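Local coordinates for protein carbonic anhydrase (Neosartorya fumigata, PDB 7COI) that probably catalyses the reversible hydration of carbon dioxide to hydrogencarbonate, as a zinc-dependent enzyme of the beta class, at residues C173-T176 and K177-G180; V220-L223 and A224-N227. All coordinates share one frame; numbering follows the deposited sequence.

Contact 1 (C173-T176 and K177-G180); sequences CGHT and KCGG. With ZN (zinc ion), chain F; ACT (acetate ion), chain E.
His-175 and Cys-178 meet at the zinc ion, the imidazole giving NE2 at 2.1 Å from the metal and the thiolate SG at 2.3 Å. The chain turns between strand 169-175 and helix 179-185, and the turn brings CB of Cys-178 over one face of the imidazole, 3.4 Å from NE2, while OXT of the acetate lies at the ring edge, in its plane. A chi1 of 69° tucks the imidazole between the backbone N and the carbonyl carbon of His-175, which turns NE2 toward the zinc and CE1 toward CA of Cys-178. Its far nitrogen, ND1, donates a weak hydrogen bond to the backbone O of Thr-176 at 2.8 Å, with a bent N-H...O angle of 123°, so both nitrogens have partners that limit rotation of the ring. Cys-178 also stands at the N-cap of helix 179-185, its SG capping a backbone N early in the helix. The other side of the turn is looser: exposed Lys-177 crosses Thr-176 with its aliphatic CG 4.1 Å from OG1, and its bent chain leads away to a long, weak ion pair with Asp-217. Cys-119 supplies the third protein ligand. An acetate, probably from the crystallisation liquor, has OXT 2.0 Å from the zinc, and Gly-179 N donates a hydrogen bond to that oxygen at 3.1 Å; Gln-110 of the second subunit also holds the acetate. Asp-121, which can bind the zinc, is not bound here and the acetate oxygen holds the fourth place, consistent with the open state of a beta-carbonic anhydrase, where water or hydroxide would probably replace the acetate.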
loop_
_atom_site.group_PDB
_atom_site.type_symbol
_atom_site.label_atom_id
_atom_site.label_comp_id
_atom_site.label_asym_id
_atom_site.label_seq_id
_atom_site.Cartn_x
_atom_site.Cartn_y
_atom_site.Cartn_z
ATOM N N CYS A 173 -3.214 -16.064 -14.213
ATOM C CA CYS A 173 -4.440 -16.546 -14.861
ATOM C C CYS A 173 -5.500 -15.468 -14.749
ATOM O O CYS A 173 -5.956 -15.192 -13.639
ATOM C CB CYS A 173 -4.877 -17.871 -14.250
ATOM S SG CYS A 173 -6.309 -18.562 -15.109
ATOM N N GLY A 174 -5.863 -14.888 -15.894
ATOM C CA GLY A 174 -7.079 -14.071 -16.039
ATOM C C GLY A 174 -8.254 -14.939 -16.434
ATOM O O GLY A 174 -8.091 -16.166 -16.581
ATOM N N HIS A 175 -9.447 -14.365 -16.565
ATOM C CA HIS A 175 -10.611 -15.228 -16.879
ATOM C C HIS A 175 -11.631 -14.402 -17.651
ATOM O O HIS A 175 -11.597 -13.154 -17.624
ATOM C CB HIS A 175 -11.163 -15.957 -15.642
ATOM C CG HIS A 175 -11.792 -14.979 -14.726
ATOM N ND1 HIS A 175 -13.174 -14.835 -14.660
ATOM C CD2 HIS A 175 -11.247 -14.049 -13.911
ATOM C CE1 HIS A 175 -13.478 -13.874 -13.832
ATOM N NE2 HIS A 175 -12.318 -13.421 -13.358
ATOM N N THR A 176 -12.482 -15.109 -18.379
ATOM C CA THR A 176 -13.620 -14.510 -19.099
ATOM C C THR A 176 -14.653 -14.076 -18.060
ATOM O O THR A 176 -14.751 -14.720 -16.968
ATOM C CB THR A 176 -14.159 -15.491 -20.156
ATOM O OG1 THR A 176 -14.723 -16.619 -19.485
ATOM C CG2 THR A 176 -13.083 -15.934 -21.113
ATOM N N LYS A 177 -15.443 -13.060 -18.394
ATOM C CA LYS A 177 -16.534 -12.541 -17.520
ATOM C C LYS A 177 -15.951 -12.003 -16.198
ATOM O O LYS A 177 -16.584 -12.197 -15.162
ATOM C CB LYS A 177 -17.556 -13.640 -17.253
ATOM C CG LYS A 177 -18.046 -14.367 -18.506
ATOM C CD LYS A 177 -18.892 -13.492 -19.373
ATOM C CE LYS A 177 -20.285 -13.288 -18.799
ATOM N NZ LYS A 177 -20.772 -11.884 -18.894
ATOM N N CYS A 178 -14.770 -11.399 -16.238
ATOM C CA CYS A 178 -14.108 -10.811 -15.029
ATOM C C CYS A 178 -14.780 -9.491 -14.688
ATOM O O CYS A 178 -14.642 -8.548 -15.468
ATOM C CB CYS A 178 -12.609 -10.629 -15.233
ATOM S SG CYS A 178 -11.801 -10.022 -13.729
ATOM N N GLY A 179 -15.436 -9.418 -13.520
ATOM C CA GLY A 179 -16.092 -8.199 -12.998
ATOM C C GLY A 179 -15.131 -7.048 -12.768
ATOM O O GLY A 179 -15.549 -5.908 -12.913
ATOM N N GLY A 180 -13.873 -7.295 -12.415
ATOM C CA GLY A 180 -12.886 -6.225 -12.221
ATOM C C GLY A 180 -12.481 -5.637 -13.541
ATOM O O GLY A 180 -12.425 -4.417 -13.690
HETATM ZN ZN ZN F . -12.195 -11.663 -12.145
HETATM C C ACT E . -14.389 -10.959 -10.156
HETATM O O ACT E . -15.242 -11.608 -9.559
HETATM O OXT ACT E . -14.064 -11.371 -11.525
HETATM C CH3 ACT E . -13.640 -9.770 -9.548
#

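Contact 2 (V220-L223 and A224-N227); sequences VVRL and AELN
Arg-222 and Glu-225 face each other one turn apart on helix 216-236, with NE of Arg-222 3.8 Å from OE1 of Glu-225, a long salt bridge. The guanidinium and carboxylate planes are only 10° apart, and OE1 comes in at the guanidinium edge. A water closes the gap: it accepts from NE of Arg-222 at 3.0 Å and donates to OE1 of Glu-225 at 2.7 Å, lying in the guanidinium plane. The arginine chain bends at chi2 and chi3 to reach this position, while its CG rests 4.1 Å from CD1 of Leu-226. On the neighbouring flank, CG1 of Val-221 packs 3.8 Å from OE2 of Glu-225, the glutamate chain being extended beyond CG as it passes the valine. Beneath these side chains runs regular alpha-helical i to i+4 bonding, four successive amides from Ala-224 to Asn-227 donating to the carbonyls of Val-220 to Leu-223; Leu-226 N to Arg-222 O, at 2.9 Å, is the straightest at 165°. Over these two turns the helix is amphipathic. Its buried face presents Val-220 and Leu-223 to Val-181 and Leu-185 of helix 179-185, with Leu-223 also reaching Leu-203 of helix 193-206, whereas the ion pair sits on a partly exposed flank. CG of Leu-223 stands anti to its amide nitrogen (chi1 -176°), carrying the branched end out from the helix. Further out, stronger partners hold both charged groups: NH1 of Arg-222 forms a salt bridge with Glu-210, and OE2 of Glu-225 forms another with Arg-265. At the end of the segment, ND2 of Asn-227 gives a weak hydrogen bond to the backbone O of Ala-144.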
loop_
_atom_site.group_PDB
_atom_site.type_symbol
_atom_site.label_atom_id
_atom_site.label_comp_id
_atom_site.label_asym_id
_atom_site.label_seq_id
_atom_site.Cartn_x
_atom_site.Cartn_y
_atom_site.Cartn_z
ATOM N N VAL A 220 -13.947 -7.092 -22.857
ATOM C CA VAL A 220 -13.691 -7.646 -21.499
ATOM C C VAL A 220 -12.645 -8.749 -21.643
ATOM O O VAL A 220 -11.735 -8.786 -20.846
ATOM C CB VAL A 220 -14.972 -8.141 -20.805
ATOM C CG1 VAL A 220 -14.672 -9.006 -19.592
ATOM C CG2 VAL A 220 -15.878 -6.980 -20.426
ATOM N N VAL A 221 -12.738 -9.598 -22.668
ATOM C CA VAL A 221 -11.717 -10.649 -22.910
ATOM C C VAL A 221 -10.404 -9.984 -23.296
ATOM O O VAL A 221 -9.386 -10.423 -22.767
ATOM C CB VAL A 221 -12.186 -11.657 -23.977
ATOM C CG1 VAL A 221 -11.055 -12.548 -24.476
ATOM C CG2 VAL A 221 -13.331 -12.491 -23.427
ATOM N N ARG A 222 -10.401 -9.012 -24.205
ATOM C CA ARG A 222 -9.155 -8.407 -24.733
ATOM C C ARG A 222 -8.439 -7.727 -23.576
ATOM O O ARG A 222 -7.237 -7.924 -23.423
ATOM C CB ARG A 222 -9.425 -7.390 -25.845
ATOM C CG ARG A 222 -8.166 -6.778 -26.453
ATOM C CD ARG A 222 -7.176 -7.762 -27.029
ATOM N NE ARG A 222 -7.842 -8.472 -28.123
ATOM C CZ ARG A 222 -8.077 -7.992 -29.357
ATOM N NH1 ARG A 222 -7.674 -6.786 -29.725
ATOM N NH2 ARG A 222 -8.725 -8.741 -30.230
ATOM N N LEU A 223 -9.164 -6.962 -22.783
ATOM C CA LEU A 223 -8.534 -6.237 -21.649
ATOM C C LEU A 223 -8.042 -7.259 -20.617
ATOM O O LEU A 223 -6.979 -7.018 -20.021
ATOM C CB LEU A 223 -9.528 -5.240 -21.053
ATOM C CG LEU A 223 -8.952 -4.370 -19.939
ATOM C CD1 LEU A 223 -7.663 -3.689 -20.351
ATOM C CD2 LEU A 223 -9.958 -3.340 -19.495
ATOM N N ALA A 224 -8.755 -8.361 -20.395
ATOM C CA ALA A 224 -8.309 -9.448 -19.489
ATOM C C ALA A 224 -6.977 -10.004 -19.985
ATOM O O ALA A 224 -6.100 -10.238 -19.198
ATOM C CB ALA A 224 -9.373 -10.519 -19.383
ATOM N N GLU A 225 -6.830 -10.221 -21.299
ATOM C CA GLU A 225 -5.558 -10.717 -21.900
ATOM C C GLU A 225 -4.456 -9.671 -21.739
ATOM O O GLU A 225 -3.336 -10.060 -21.402
ATOM C CB GLU A 225 -5.720 -11.016 -23.393
ATOM C CG GLU A 225 -6.720 -12.115 -23.649
ATOM C CD GLU A 225 -7.045 -12.365 -25.111
ATOM O OE1 GLU A 225 -6.853 -11.441 -25.920
ATOM O OE2 GLU A 225 -7.531 -13.465 -25.419
ATOM N N LEU A 226 -4.749 -8.405 -22.049
ATOM C CA LEU A 226 -3.755 -7.311 -21.937
ATOM C C LEU A 226 -3.306 -7.204 -20.474
ATOM O O LEU A 226 -2.113 -7.011 -20.232
ATOM C CB LEU A 226 -4.362 -6.004 -22.442
ATOM C CG LEU A 226 -4.557 -5.909 -23.960
ATOM C CD1 LEU A 226 -5.389 -4.693 -24.234
ATOM C CD2 LEU A 226 -3.220 -5.875 -24.685
ATOM N N ASN A 227 -4.221 -7.431 -19.537
ATOM C CA ASN A 227 -3.921 -7.376 -18.076
ATOM C C ASN A 227 -2.986 -8.516 -17.690
ATOM O O ASN A 227 -2.029 -8.292 -16.890
ATOM C CB ASN A 227 -5.218 -7.364 -17.279
ATOM C CG ASN A 227 -4.965 -7.248 -15.798
ATOM O OD1 ASN A 227 -4.191 -6.384 -15.389
ATOM N ND2 ASN A 227 -5.577 -8.145 -15.021
HETATM O O HOH W 1 -9.008 -11.130 -27.545
#

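How the contacts relate
Contact 1 and contact 2 lie side by side, their centres 8 Å apart, and both are partly buried: contact 1 runs from a buried metal site to the exposed Lys-177, contact 2 from a buried aliphatic face to a partly exposed ion pair. The first joins strand 169-175 to helix 179-185; the second stays within helix 216-236, whose buried face rests on that same short helix. They touch through packing alone: CB of Ala-224 is 3.9 Å from the backbone O of His-175, and CG1 of Val-220 is 4.1 Å from the backbone N of Cys-178. Metal coordination dominates residues 173-180, whereas residues 220-227 combine backbone bonds and aliphatic packing with a water-bridged ion pair.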